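Local atomic coordinates of pyoverdine biosynthesis protein PvcB (PDB entry 4YLM), a protein that catalyses the iron- and 2-oxoglutarate-dependent oxidation of tyrosine isonitrile on the pathway to paerucumarin, a cyclized isocyano derivative of tyrosine. Residues A[163-168]-A[214-219]; A[180-184]-A[194-198]; A[157-161]-A[230-234]; A[115-121]-A[285-290]. All blocks are in the same frame, centred on the assembly; numbering follows the deposited sequence.

Contact 1 of 4, residues A[163-168]-A[214-219]; sequences RASGRY and FHYDGI
R167 starts out with CG beside its backbone N (chi1 -83°) and then bends at chi3 (-71°), which turns its guanidinium across the adjoining strand onto D217, whose CG also stands beside its own backbone N. The grip is side-on and twofold: R167 NE reaches D217 OD2 at 2.6 Å, and R167 NH2 reaches D217 OD1 at 3.0 Å. Each oxygen offers its syn lone pair, and the two flat groups are only 25° apart, a nearly coplanar two-pronged salt bridge with OD2 in the guanidinium plane and OD1 tilted a little from it. CB of H215 lies over one face of the same guanidinium, offset toward its rim. R167, H215, D217 and S165 share this face of the sheet, and its exposure to solvent, full for the first two and partial for the others, suits polar groups.

The backbones form a regular ladder. S165 pairs with D217 and R167 with H215 as hydrogen-bonded pairs, and R167 N donates to H215 O at 2.8 Å; G166 and Y216 form the non-hydrogen-bonded pair between. Because G166 has no side chain, the ring of Y168 can fold back against its backbone, and Y168 OH comes to the edge of the Y216 ring, 3.7 Å from Y216 CE2. Both phenols bond onward to the backbone of C198, Y168 to its N and Y216 to its O. At the far end CG2 of I219 covers the guanidinium of R163 and meets A164 CB at 4.0 Å. This is the antiparallel pairing of central strand 165-169 with outer strand 215-217 in a three-stranded sheet, stapled on one face by a diagonal salt bridge.

Contact 2 of 4, residues A[180-184]-A[194-198]; sequences AAPIV and ILRFC
A short, buried antiparallel pairing joins V184 to L195 where the chain leaves the three-stranded sheet of strand 178-182 and enters the two-stranded hairpin of 184-186 and 193-195. The pair is non-hydrogen-bonded, and the neighbouring backbone bond runs from R196 N to I183 O at 2.9 Å. The same I183 oxygen receives a CA-H contact from L195. I183 has helix-like backbone angles, a kink that separates the two strand runs; beyond it a water fills in for direct pairing, donating to A181 O at 2.8 Å and to R196 O at 2.7 Å. P182, with no N-H to offer, suits this point of divergence.

Apolar side chains complete the contact. I183 and F197 lie alongside one another and point the same way, with I183 CD1 3.7 Å from F197 CD1, while V184 CG2 meets L195 CD2 at 4.0 Å. L231 of helix 224-235 touches both I183 and F197.

Bends at chi2 (-69°) and chi3 (82°) curl R196 back on its own strand, where its NE donates to L195 O at 2.7 Å, the oxygen lying in the guanidinium plane. The other two nitrogens bond to the carbonyls of N256 and L259, and W113 adds a cation-pi contact. A guanidinium buried in this way is met by carbonyl dipoles and an aromatic face, which fixes its rotation firmly.

Contact 3 of 4, residues A[157-161]-A[230-234]; sequences ELELW and SLRRC
The hydroxyl OG of S230 is gripped from two helices: W161 NE1 donates to it at 2.9 Å, and it is also hydrogen-bonded to E226 O and L227 O of its own helix, between which its single proton must be shared or alternate. Its chi1 of 62° puts OG between the backbone N and the carbonyl carbon, a turn that lets it serve its own helix and the indole together. The indole bond is almost straight (174°) and lies in the ring plane, so the buried N-H is fully used and the tryptophan cannot easily rotate.

L231 then covers the ring. Its CD2 sits 3.7 Å from the centroid of the W161 six-membered ring, close to the ring normal, in a CH-pi contact; the carbonyl carbon of E157 lies over the opposite face, toward its rim. At the edge, C234 CB approaches W161 CH2 at 3.7 Å and its sulfur makes a sulfur-aromatic contact, a small residue fitting beside a large one. The exposed R233 holds the buried E157 side-on in a salt bridge, with R233 NH2 2.6 Å from E157 OE1 and R233 NE 3.0 Å from E157 OE2. Both oxygens use syn lone pairs, and the two planes are nearly coplanar. R233 NH2 has a second acceptor in L152 O.

The axes of the two short helical segments approach to 11.1 Å and cross at -118°, a wide spacing spanned by the indole and the ion pair. Around them, helix 146-152 supplies L150 against W161 and A149 and L152 against C234, while L195 of strand 193-195 touches both W161 and L231.

Contact 4 of 4, residues A[115-121]-A[285-290]; sequences GMYLETV and LRNPHL
A type I turn from G115 to L118, immediately after the iron-binding residues H112 and D114, is clasped by the asparagine N287 from the chain's C-terminal part. One amide nitrogen does most of the holding: N287 ND2 donates to M116 O at 2.9 Å and to L118 O, also at 2.9 Å. Both acceptors lie in the amide plane of N287, but the nitrogen meets the L118 oxygen in its carbonyl plane and stands well above that of M116. The side chain reaches the turn because CG is anti to the backbone N (chi1 -172°), and its other end is equally occupied, N287 OD1 accepting from H289 N at 2.8 Å in an Asx turn. Asparagine suits the place, with a donor for the carbonyls and an acceptor for its own backbone. G115, at positive phi, starts the turn.

In the 2-oxoglutarate oxygenases of the cupin clan, an HxD pair like this one provides two of the three ligands of the iron facial triad, and here H261 is the third. Past the turn the chain runs into strand 120-131, which lies antiparallel to strand 272-286. N287 N bonds almost linearly to E119 O at 2.9 Å, V121 N donates to L285 O at 2.9 Å, and a water joins V121 O to L285 N. V121 CG2 packs on the amide, 3.6 Å from N287 CG. L290 brings CD2 to within 3.5 Å of L118 O. On the outer side E119 OE2 passes 4.1 Å from R286 NE as a charge neighbour alone, while E119 OE1 makes its salt bridge with R292.

From the N terminus, the chain first reaches 115-121, which waits until 285-290 for its partner, so contact 4 spans the longest loop. Within it, 157-161 opens contact 3, 163-168 opens contact 1 and 180-184 opens contact 2. They close in reverse order: 194-198, then 214-219, then 230-234. The four loops are therefore fully nested and none crosses another. Contact 2 adjoins the other three: strand 178-182 pairs with 165-169 of contact 1, V184 packs on W161 of contact 3, and A180 N lies 2.9 Å from H289 O of contact 4. Together they tie the helices and small sheets to the part of the chain next to the iron ligands H112 and D114.

Contact 1 of 4, residues A[163-168]-A[214-219]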
loop_
_atom_site.group_PDB
_atom_site.type_symbol
_atom_site.label_atom_id
_atom_site.label_comp_id
_atom_site.label_asym_id
_atom_site.label_seq_id
_atom_site.Cartn_x
_atom_site.Cartn_y
_atom_site.Cartn_z
ATOM N N ARG A 163 32.395 -16.251 -7.599
ATOM C CA ARG A 163 33.701 -16.023 -6.984
ATOM C C ARG A 163 34.334 -14.688 -7.384
ATOM O O ARG A 163 35.342 -14.273 -6.807
ATOM C CB ARG A 163 34.650 -17.220 -7.160
ATOM C CG ARG A 163 34.700 -17.846 -8.546
ATOM C CD ARG A 163 35.451 -19.188 -8.494
ATOM N NE ARG A 163 35.972 -19.597 -9.799
ATOM C CZ ARG A 163 37.233 -19.427 -10.195
ATOM N NH1 ARG A 163 38.120 -18.859 -9.386
ATOM N NH2 ARG A 163 37.612 -19.829 -11.403
ATOM N N ALA A 164 33.701 -13.995 -8.328
ATOM C CA ALA A 164 34.229 -12.738 -8.850
ATOM C C ALA A 164 33.841 -11.496 -8.037
ATOM O O ALA A 164 32.742 -11.409 -7.487
ATOM C CB ALA A 164 33.822 -12.562 -10.311
ATOM N N SER A 165 34.767 -10.542 -7.982
ATOM C CA SER A 165 34.566 -9.241 -7.357
ATOM C C SER A 165 35.057 -8.170 -8.320
ATOM O O SER A 165 36.033 -8.385 -9.046
ATOM C CB SER A 165 35.376 -9.130 -6.065
ATOM O OG SER A 165 34.645 -9.609 -4.953
ATOM N N GLY A 166 34.388 -7.019 -8.319
ATOM C CA GLY A 166 34.782 -5.901 -9.152
ATOM C C GLY A 166 35.457 -4.818 -8.336
ATOM O O GLY A 166 35.020 -4.519 -7.224
ATOM N N ARG A 167 36.541 -4.258 -8.873
ATOM C CA ARG A 167 37.217 -3.113 -8.267
ATOM C C ARG A 167 37.195 -1.949 -9.246
ATOM O O ARG A 167 37.678 -2.061 -10.373
ATOM C CB ARG A 167 38.665 -3.447 -7.889
ATOM C CG ARG A 167 38.824 -4.150 -6.541
ATOM C CD ARG A 167 40.298 -4.230 -6.114
ATOM N NE ARG A 167 41.073 -5.166 -6.931
ATOM C CZ ARG A 167 42.011 -4.811 -7.806
ATOM N NH1 ARG A 167 42.305 -3.530 -7.990
ATOM N NH2 ARG A 167 42.658 -5.740 -8.500
ATOM N N TYR A 168 36.629 -0.832 -8.809
ATOM C CA TYR A 168 36.401 0.293 -9.697
ATOM C C TYR A 168 37.052 1.547 -9.131
ATOM O O TYR A 168 37.071 1.753 -7.913
ATOM C CB TYR A 168 34.893 0.497 -9.908
ATOM C CG TYR A 168 34.169 -0.801 -10.202
ATOM C CD1 TYR A 168 34.356 -1.464 -11.408
ATOM C CD2 TYR A 168 33.315 -1.374 -9.269
ATOM C CE1 TYR A 168 33.710 -2.659 -11.678
ATOM C CE2 TYR A 168 32.661 -2.568 -9.533
ATOM C CZ TYR A 168 32.857 -3.202 -10.739
ATOM O OH TYR A 168 32.217 -4.390 -11.000
ATOM N N PHE A 214 39.036 -0.901 -14.063
ATOM C CA PHE A 214 38.152 -2.063 -14.034
ATOM C C PHE A 214 38.915 -3.369 -13.846
ATOM O O PHE A 214 39.326 -4.001 -14.818
ATOM C CB PHE A 214 37.332 -2.136 -15.321
ATOM C CG PHE A 214 36.481 -0.928 -15.559
ATOM C CD1 PHE A 214 36.921 0.094 -16.387
ATOM C CD2 PHE A 214 35.242 -0.809 -14.947
ATOM C CE1 PHE A 214 36.139 1.212 -16.604
ATOM C CE2 PHE A 214 34.455 0.307 -15.157
ATOM C CZ PHE A 214 34.901 1.319 -15.987
ATOM N N HIS A 215 39.089 -3.774 -12.591
ATOM C CA HIS A 215 39.771 -5.024 -12.269
ATOM C C HIS A 215 38.769 -6.022 -11.694
ATOM O O HIS A 215 37.838 -5.631 -10.988
ATOM C CB HIS A 215 40.899 -4.758 -11.271
ATOM C CG HIS A 215 41.834 -3.666 -11.703
ATOM N ND1 HIS A 215 42.335 -2.723 -10.830
ATOM C CD2 HIS A 215 42.352 -3.366 -12.918
ATOM C CE1 HIS A 215 43.121 -1.889 -11.489
ATOM N NE2 HIS A 215 43.147 -2.256 -12.758
ATOM N N TYR A 216 38.949 -7.305 -11.998
ATOM C CA TYR A 216 38.029 -8.326 -11.506
ATOM C C TYR A 216 38.749 -9.444 -10.742
ATOM O O TYR A 216 39.444 -10.271 -11.333
ATOM C CB TYR A 216 37.156 -8.860 -12.651
ATOM C CG TYR A 216 36.345 -7.766 -13.322
ATOM C CD1 TYR A 216 36.745 -7.224 -14.539
ATOM C CD2 TYR A 216 35.192 -7.258 -12.726
ATOM C CE1 TYR A 216 36.015 -6.212 -15.152
ATOM C CE2 TYR A 216 34.456 -6.243 -13.329
ATOM C CZ TYR A 216 34.868 -5.726 -14.543
ATOM O OH TYR A 216 34.141 -4.713 -15.149
ATOM N N ASP A 217 38.573 -9.448 -9.422
ATOM C CA ASP A 217 39.287 -10.355 -8.525
ATOM C C ASP A 217 38.538 -11.653 -8.273
ATOM O O ASP A 217 37.363 -11.791 -8.629
ATOM C CB ASP A 217 39.510 -9.685 -7.171
ATOM C CG ASP A 217 40.260 -8.382 -7.279
ATOM O OD1 ASP A 217 40.990 -8.194 -8.273
ATOM O OD2 ASP A 217 40.125 -7.547 -6.361
ATOM N N GLY A 218 39.223 -12.589 -7.620
ATOM C CA GLY A 218 38.609 -13.820 -7.161
ATOM C C GLY A 218 38.602 -14.890 -8.230
ATOM O O GLY A 218 38.286 -16.049 -7.968
ATOM N N ILE A 219 38.936 -14.493 -9.448
ATOM C CA ILE A 219 39.064 -15.446 -10.539
ATOM C C ILE A 219 40.458 -15.327 -11.143
ATOM O O ILE A 219 41.203 -14.404 -10.811
ATOM C CB ILE A 219 38.015 -15.194 -11.633
ATOM C CG1 ILE A 219 38.188 -13.790 -12.216
ATOM C CG2 ILE A 219 36.606 -15.372 -11.072
ATOM C CD1 ILE A 219 37.395 -13.548 -13.481
#

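Contact 2 of 4, residues A[180-184]-A[194-198]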
loop_
_atom_site.group_PDB
_atom_site.type_symbol
_atom_site.label_atom_id
_atom_site.label_comp_id
_atom_site.label_asym_id
_atom_site.label_seq_id
_atom_site.Cartn_x
_atom_site.Cartn_y
_atom_site.Cartn_z
ATOM N N ALA A 180 34.354 -1.192 -4.482
ATOM C CA ALA A 180 34.482 -2.624 -4.737
ATOM C C ALA A 180 33.239 -3.389 -4.293
ATOM O O ALA A 180 32.747 -3.190 -3.186
ATOM C CB ALA A 180 35.723 -3.187 -4.041
ATOM N N ALA A 181 32.760 -4.286 -5.149
ATOM C CA ALA A 181 31.562 -5.066 -4.864
ATOM C C ALA A 181 31.653 -6.469 -5.450
ATOM O O ALA A 181 32.111 -6.650 -6.583
ATOM C CB ALA A 181 30.333 -4.349 -5.427
ATOM N N PRO A 182 31.193 -7.474 -4.694
ATOM C CA PRO A 182 31.067 -8.792 -5.321
ATOM C C PRO A 182 30.146 -8.663 -6.529
ATOM O O PRO A 182 29.225 -7.834 -6.506
ATOM C CB PRO A 182 30.375 -9.633 -4.243
ATOM C CG PRO A 182 30.577 -8.882 -2.957
ATOM C CD PRO A 182 30.661 -7.442 -3.323
ATOM N N ILE A 183 30.391 -9.453 -7.566
ATOM C CA ILE A 183 29.514 -9.483 -8.725
ATOM C C ILE A 183 28.110 -9.959 -8.313
ATOM O O ILE A 183 27.102 -9.374 -8.703
ATOM C CB ILE A 183 30.066 -10.425 -9.801
ATOM C CG1 ILE A 183 31.363 -9.860 -10.394
ATOM C CG2 ILE A 183 29.041 -10.627 -10.902
ATOM C CD1 ILE A 183 31.124 -8.631 -11.246
ATOM N N VAL A 184 28.054 -11.028 -7.527
ATOM C CA VAL A 184 26.782 -11.531 -7.021
ATOM C C VAL A 184 26.557 -10.978 -5.619
ATOM O O VAL A 184 27.347 -11.230 -4.711
ATOM C CB VAL A 184 26.746 -13.085 -7.023
ATOM C CG1 VAL A 184 25.412 -13.608 -6.489
ATOM C CG2 VAL A 184 27.011 -13.618 -8.435
ATOM N N ILE A 194 20.984 -10.371 -6.340
ATOM C CA ILE A 194 21.105 -9.391 -7.411
ATOM C C ILE A 194 22.538 -9.436 -7.949
ATOM O O ILE A 194 23.388 -10.134 -7.400
ATOM C CB ILE A 194 20.850 -7.962 -6.894
ATOM C CG1 ILE A 194 21.810 -7.649 -5.736
ATOM C CG2 ILE A 194 19.353 -7.766 -6.476
ATOM C CD1 ILE A 194 21.861 -6.139 -5.356
ATOM N N LEU A 195 22.798 -8.682 -9.010
ATOM C CA LEU A 195 24.162 -8.457 -9.466
ATOM C C LEU A 195 24.533 -6.996 -9.231
ATOM O O LEU A 195 23.696 -6.097 -9.390
ATOM C CB LEU A 195 24.297 -8.787 -10.952
ATOM C CG LEU A 195 23.912 -10.196 -11.418
ATOM C CD1 LEU A 195 23.993 -10.288 -12.928
ATOM C CD2 LEU A 195 24.819 -11.250 -10.770
ATOM N N ARG A 196 25.781 -6.761 -8.838
ATOM C CA ARG A 196 26.351 -5.411 -8.871
ATOM C C ARG A 196 27.574 -5.494 -9.784
ATOM O O ARG A 196 28.548 -6.154 -9.457
ATOM C CB ARG A 196 26.755 -4.937 -7.470
ATOM C CG ARG A 196 25.588 -4.738 -6.505
ATOM C CD ARG A 196 24.689 -3.547 -6.888
ATOM N NE ARG A 196 23.714 -3.882 -7.928
ATOM C CZ ARG A 196 22.750 -3.058 -8.349
ATOM N NH1 ARG A 196 22.631 -1.842 -7.827
ATOM N NH2 ARG A 196 21.902 -3.449 -9.293
ATOM N N PHE A 197 27.499 -4.837 -10.933
ATOM C CA PHE A 197 28.521 -4.946 -11.953
ATOM C C PHE A 197 28.614 -3.598 -12.635
ATOM O O PHE A 197 27.596 -3.029 -13.013
ATOM C CB PHE A 197 28.101 -6.024 -12.956
ATOM C CG PHE A 197 28.998 -6.147 -14.175
ATOM C CD1 PHE A 197 30.371 -6.287 -14.044
ATOM C CD2 PHE A 197 28.446 -6.196 -15.446
ATOM C CE1 PHE A 197 31.186 -6.431 -15.167
ATOM C CE2 PHE A 197 29.246 -6.352 -16.571
ATOM C CZ PHE A 197 30.618 -6.467 -16.431
ATOM N N CYS A 198 29.829 -3.063 -12.748
ATOM C CA CYS A 198 30.052 -1.881 -13.570
ATOM C C CYS A 198 30.792 -2.362 -14.810
ATOM O O CYS A 198 31.907 -2.872 -14.716
ATOM C CB CYS A 198 30.856 -0.815 -12.817
ATOM S SG CYS A 198 31.089 0.746 -13.759
HETATM O O HOH W 1 31.158 -5.515 -8.972
#

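Contact 3 of 4, residues A[157-161]-A[230-234]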
loop_
_atom_site.group_PDB
_atom_site.type_symbol
_atom_site.label_atom_id
_atom_site.label_comp_id
_atom_site.label_asym_id
_atom_site.label_seq_id
_atom_site.Cartn_x
_atom_site.Cartn_y
_atom_site.Cartn_z
ATOM N N GLU A 157 28.684 -20.588 -15.767
ATOM C CA GLU A 157 28.652 -19.125 -15.715
ATOM C C GLU A 157 28.411 -18.659 -14.274
ATOM O O GLU A 157 29.126 -17.803 -13.743
ATOM C CB GLU A 157 27.575 -18.574 -16.656
ATOM C CG GLU A 157 27.934 -18.669 -18.137
ATOM C CD GLU A 157 26.784 -18.292 -19.045
ATOM O OE1 GLU A 157 25.631 -18.647 -18.719
ATOM O OE2 GLU A 157 27.020 -17.627 -20.083
ATOM N N LEU A 158 27.414 -19.251 -13.636
ATOM C CA LEU A 158 27.021 -18.870 -12.287
ATOM C C LEU A 158 28.149 -19.096 -11.269
ATOM O O LEU A 158 28.418 -18.232 -10.421
ATOM C CB LEU A 158 25.762 -19.648 -11.890
ATOM C CG LEU A 158 25.002 -19.249 -10.628
ATOM C CD1 LEU A 158 24.591 -17.764 -10.678
ATOM C CD2 LEU A 158 23.785 -20.151 -10.462
ATOM N N GLU A 159 28.796 -20.260 -11.348
ATOM C CA GLU A 159 29.942 -20.571 -10.486
ATOM C C GLU A 159 31.050 -19.520 -10.620
ATOM O O GLU A 159 31.627 -19.076 -9.628
ATOM C CB GLU A 159 30.502 -21.963 -10.814
ATOM N N LEU A 160 31.346 -19.126 -11.849
ATOM C CA LEU A 160 32.317 -18.059 -12.083
ATOM C C LEU A 160 31.875 -16.726 -11.441
ATOM O O LEU A 160 32.647 -16.086 -10.722
ATOM C CB LEU A 160 32.563 -17.882 -13.587
ATOM C CG LEU A 160 33.733 -16.993 -14.025
ATOM C CD1 LEU A 160 35.061 -17.568 -13.551
ATOM C CD2 LEU A 160 33.731 -16.812 -15.539
ATOM N N TRP A 161 30.633 -16.315 -11.692
ATOM C CA TRP A 161 30.138 -15.046 -11.144
ATOM C C TRP A 161 30.280 -15.003 -9.635
ATOM O O TRP A 161 30.657 -13.977 -9.058
ATOM C CB TRP A 161 28.667 -14.830 -11.495
ATOM C CG TRP A 161 28.389 -14.688 -12.945
ATOM C CD1 TRP A 161 29.289 -14.761 -13.963
ATOM C CD2 TRP A 161 27.112 -14.443 -13.549
ATOM N NE1 TRP A 161 28.652 -14.584 -15.168
ATOM C CE2 TRP A 161 27.313 -14.392 -14.938
ATOM C CE3 TRP A 161 25.815 -14.261 -13.045
ATOM C CZ2 TRP A 161 26.273 -14.168 -15.831
ATOM C CZ3 TRP A 161 24.785 -14.050 -13.935
ATOM C CH2 TRP A 161 25.018 -13.997 -15.311
ATOM N N SER A 230 29.940 -13.582 -20.358
ATOM C CA SER A 230 28.790 -14.274 -19.808
ATOM C C SER A 230 27.863 -13.280 -19.114
ATOM O O SER A 230 26.655 -13.368 -19.248
ATOM C CB SER A 230 29.236 -15.356 -18.830
ATOM O OG SER A 230 29.934 -14.792 -17.735
ATOM N N LEU A 231 28.442 -12.332 -18.385
ATOM C CA LEU A 231 27.656 -11.271 -17.773
ATOM C C LEU A 231 26.913 -10.489 -18.846
ATOM O O LEU A 231 25.706 -10.248 -18.725
ATOM C CB LEU A 231 28.542 -10.363 -16.918
ATOM C CG LEU A 231 28.848 -10.928 -15.527
ATOM C CD1 LEU A 231 30.012 -10.182 -14.866
ATOM C CD2 LEU A 231 27.600 -10.898 -14.637
ATOM N N ARG A 232 27.616 -10.134 -19.921
ATOM C CA ARG A 232 26.996 -9.388 -21.012
ATOM C C ARG A 232 25.904 -10.191 -21.713
ATOM O O ARG A 232 24.863 -9.642 -22.070
ATOM C CB ARG A 232 28.034 -8.911 -22.035
ATOM C CG ARG A 232 28.816 -7.678 -21.609
ATOM C CD ARG A 232 30.043 -7.427 -22.518
ATOM N NE ARG A 232 30.741 -6.193 -22.155
ATOM C CZ ARG A 232 32.044 -5.979 -22.325
ATOM N NH1 ARG A 232 32.819 -6.918 -22.861
ATOM N NH2 ARG A 232 32.577 -4.819 -21.953
ATOM N N ARG A 233 26.140 -11.484 -21.922
ATOM C CA ARG A 233 25.146 -12.323 -22.590
ATOM C C ARG A 233 23.827 -12.306 -21.810
ATOM O O ARG A 233 22.748 -12.268 -22.391
ATOM C CB ARG A 233 25.635 -13.770 -22.694
ATOM C CG ARG A 233 24.667 -14.688 -23.423
ATOM C CD ARG A 233 25.088 -16.163 -23.355
ATOM N NE ARG A 233 24.943 -16.752 -22.023
ATOM C CZ ARG A 233 23.810 -17.258 -21.545
ATOM N NH1 ARG A 233 22.703 -17.241 -22.282
ATOM N NH2 ARG A 233 23.778 -17.783 -20.325
ATOM N N CYS A 234 23.929 -12.347 -20.491
ATOM C CA CYS A 234 22.741 -12.484 -19.653
ATOM C C CYS A 234 22.072 -11.134 -19.373
ATOM O O CYS A 234 20.851 -11.029 -19.392
ATOM C CB CYS A 234 23.083 -13.219 -18.358
ATOM S SG CYS A 234 23.522 -14.977 -18.609
#

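Contact 4 of 4, residues A[115-121]-A[285-290]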
loop_
_atom_site.group_PDB
_atom_site.type_symbol
_atom_site.label_atom_id
_atom_site.label_comp_id
_atom_site.label_asym_id
_atom_site.label_seq_id
_atom_site.Cartn_x
_atom_site.Cartn_y
_atom_site.Cartn_z
ATOM N N GLY A 115 25.326 5.867 -7.576
ATOM C CA GLY A 115 25.790 5.946 -6.206
ATOM C C GLY A 115 27.013 5.107 -5.882
ATOM O O GLY A 115 27.419 5.027 -4.726
ATOM N N MET A 116 27.594 4.475 -6.897
ATOM C CA MET A 116 28.755 3.600 -6.713
ATOM C C MET A 116 29.857 4.246 -5.876
ATOM O O MET A 116 30.499 3.585 -5.058
ATOM C CB MET A 116 29.372 3.250 -8.064
ATOM C CG MET A 116 28.492 2.481 -9.016
ATOM S SD MET A 116 29.390 2.244 -10.568
ATOM C CE MET A 116 30.944 1.608 -9.911
ATOM N N TYR A 117 30.089 5.534 -6.114
ATOM C CA TYR A 117 31.206 6.246 -5.495
ATOM C C TYR A 117 30.721 7.242 -4.463
ATOM O O TYR A 117 31.465 8.143 -4.078
ATOM C CB TYR A 117 32.006 7.015 -6.552
ATOM C CG TYR A 117 32.682 6.148 -7.587
ATOM C CD1 TYR A 117 33.726 5.302 -7.235
ATOM C CD2 TYR A 117 32.286 6.185 -8.918
ATOM C CE1 TYR A 117 34.349 4.512 -8.181
ATOM C CE2 TYR A 117 32.906 5.395 -9.868
ATOM C CZ TYR A 117 33.935 4.565 -9.493
ATOM O OH TYR A 117 34.554 3.776 -10.438
ATOM N N LEU A 118 29.474 7.095 -4.028
ATOM C CA LEU A 118 28.888 8.049 -3.096
ATOM C C LEU A 118 28.844 7.480 -1.689
ATOM O O LEU A 118 29.003 6.274 -1.489
ATOM C CB LEU A 118 27.481 8.448 -3.539
ATOM C CG LEU A 118 27.308 9.054 -4.933
ATOM C CD1 LEU A 118 25.856 9.456 -5.130
ATOM C CD2 LEU A 118 28.221 10.253 -5.135
ATOM N N GLU A 119 28.628 8.347 -0.709
ATOM C CA GLU A 119 28.547 7.891 0.673
ATOM C C GLU A 119 27.232 7.150 0.919
ATOM O O GLU A 119 27.163 6.260 1.767
ATOM C CB GLU A 119 28.683 9.071 1.639
ATOM C CG GLU A 119 28.518 8.687 3.109
ATOM C CD GLU A 119 29.644 7.795 3.621
ATOM O OE1 GLU A 119 30.727 7.771 2.999
ATOM O OE2 GLU A 119 29.439 7.118 4.649
ATOM N N THR A 120 26.187 7.539 0.187
ATOM C CA THR A 120 24.888 6.880 0.285
ATOM C C THR A 120 24.343 6.565 -1.108
ATOM O O THR A 120 24.588 7.305 -2.063
ATOM C CB THR A 120 23.857 7.731 1.046
ATOM O OG1 THR A 120 23.561 8.903 0.283
ATOM C CG2 THR A 120 24.395 8.141 2.403
ATOM N N VAL A 121 23.608 5.462 -1.208
ATOM C CA VAL A 121 23.129 4.939 -2.486
ATOM C C VAL A 121 21.613 5.148 -2.586
ATOM O O VAL A 121 20.867 4.743 -1.696
ATOM C CB VAL A 121 23.504 3.428 -2.626
ATOM C CG1 VAL A 121 22.955 2.839 -3.908
ATOM C CG2 VAL A 121 25.031 3.248 -2.555
ATOM N N LEU A 285 20.543 4.585 2.599
ATOM C CA LEU A 285 21.441 3.436 2.508
ATOM C C LEU A 285 22.917 3.837 2.435
ATOM O O LEU A 285 23.380 4.360 1.421
ATOM C CB LEU A 285 21.104 2.594 1.269
ATOM C CG LEU A 285 22.070 1.450 0.953
ATOM C CD1 LEU A 285 22.141 0.479 2.120
ATOM C CD2 LEU A 285 21.665 0.720 -0.333
ATOM N N ARG A 286 23.658 3.566 3.503
ATOM C CA ARG A 286 25.100 3.771 3.487
ATOM C C ARG A 286 25.713 2.856 2.431
ATOM O O ARG A 286 25.418 1.658 2.395
ATOM C CB ARG A 286 25.676 3.456 4.867
ATOM C CG ARG A 286 27.176 3.609 4.983
ATOM C CD ARG A 286 27.615 3.331 6.410
ATOM N NE ARG A 286 29.053 3.488 6.590
ATOM C CZ ARG A 286 29.927 2.493 6.485
ATOM N NH1 ARG A 286 29.504 1.269 6.186
ATOM N NH2 ARG A 286 31.221 2.724 6.669
ATOM N N ASN A 287 26.551 3.421 1.564
ATOM C CA ASN A 287 27.183 2.649 0.495
ATOM C C ASN A 287 28.082 1.561 1.062
ATOM O O ASN A 287 29.099 1.862 1.685
ATOM C CB ASN A 287 28.001 3.567 -0.414
ATOM C CG ASN A 287 28.513 2.858 -1.658
ATOM O OD1 ASN A 287 28.458 1.631 -1.761
ATOM N ND2 ASN A 287 29.012 3.633 -2.612
ATOM N N PRO A 288 27.706 0.287 0.855
ATOM C CA PRO A 288 28.488 -0.834 1.389
ATOM C C PRO A 288 29.741 -1.134 0.573
ATOM O O PRO A 288 30.551 -1.952 1.001
ATOM C CB PRO A 288 27.514 -2.014 1.292
ATOM C CG PRO A 288 26.653 -1.677 0.120
ATOM C CD PRO A 288 26.492 -0.168 0.153
ATOM N N HIS A 289 29.905 -0.487 -0.576
ATOM C CA HIS A 289 31.007 -0.826 -1.469
ATOM C C HIS A 289 32.072 0.263 -1.584
ATOM O O HIS A 289 33.121 0.050 -2.197
ATOM C CB HIS A 289 30.460 -1.178 -2.851
ATOM C CG HIS A 289 29.440 -2.275 -2.825
ATOM N ND1 HIS A 289 28.209 -2.161 -3.435
ATOM C CD2 HIS A 289 29.471 -3.504 -2.259
ATOM C CE1 HIS A 289 27.528 -3.279 -3.251
ATOM N NE2 HIS A 289 28.270 -4.109 -2.538
ATOM N N LEU A 290 31.801 1.429 -1.008
ATOM C CA LEU A 290 32.749 2.533 -1.077
ATOM C C LEU A 290 34.005 2.227 -0.258
ATOM O O LEU A 290 33.922 1.785 0.885
ATOM C CB LEU A 290 32.105 3.824 -0.577
ATOM C CG LEU A 290 32.964 5.086 -0.684
ATOM C CD1 LEU A 290 33.331 5.345 -2.125
ATOM C CD2 LEU A 290 32.243 6.284 -0.092
HETATM O O HOH W 2 19.680 5.905 0.376
#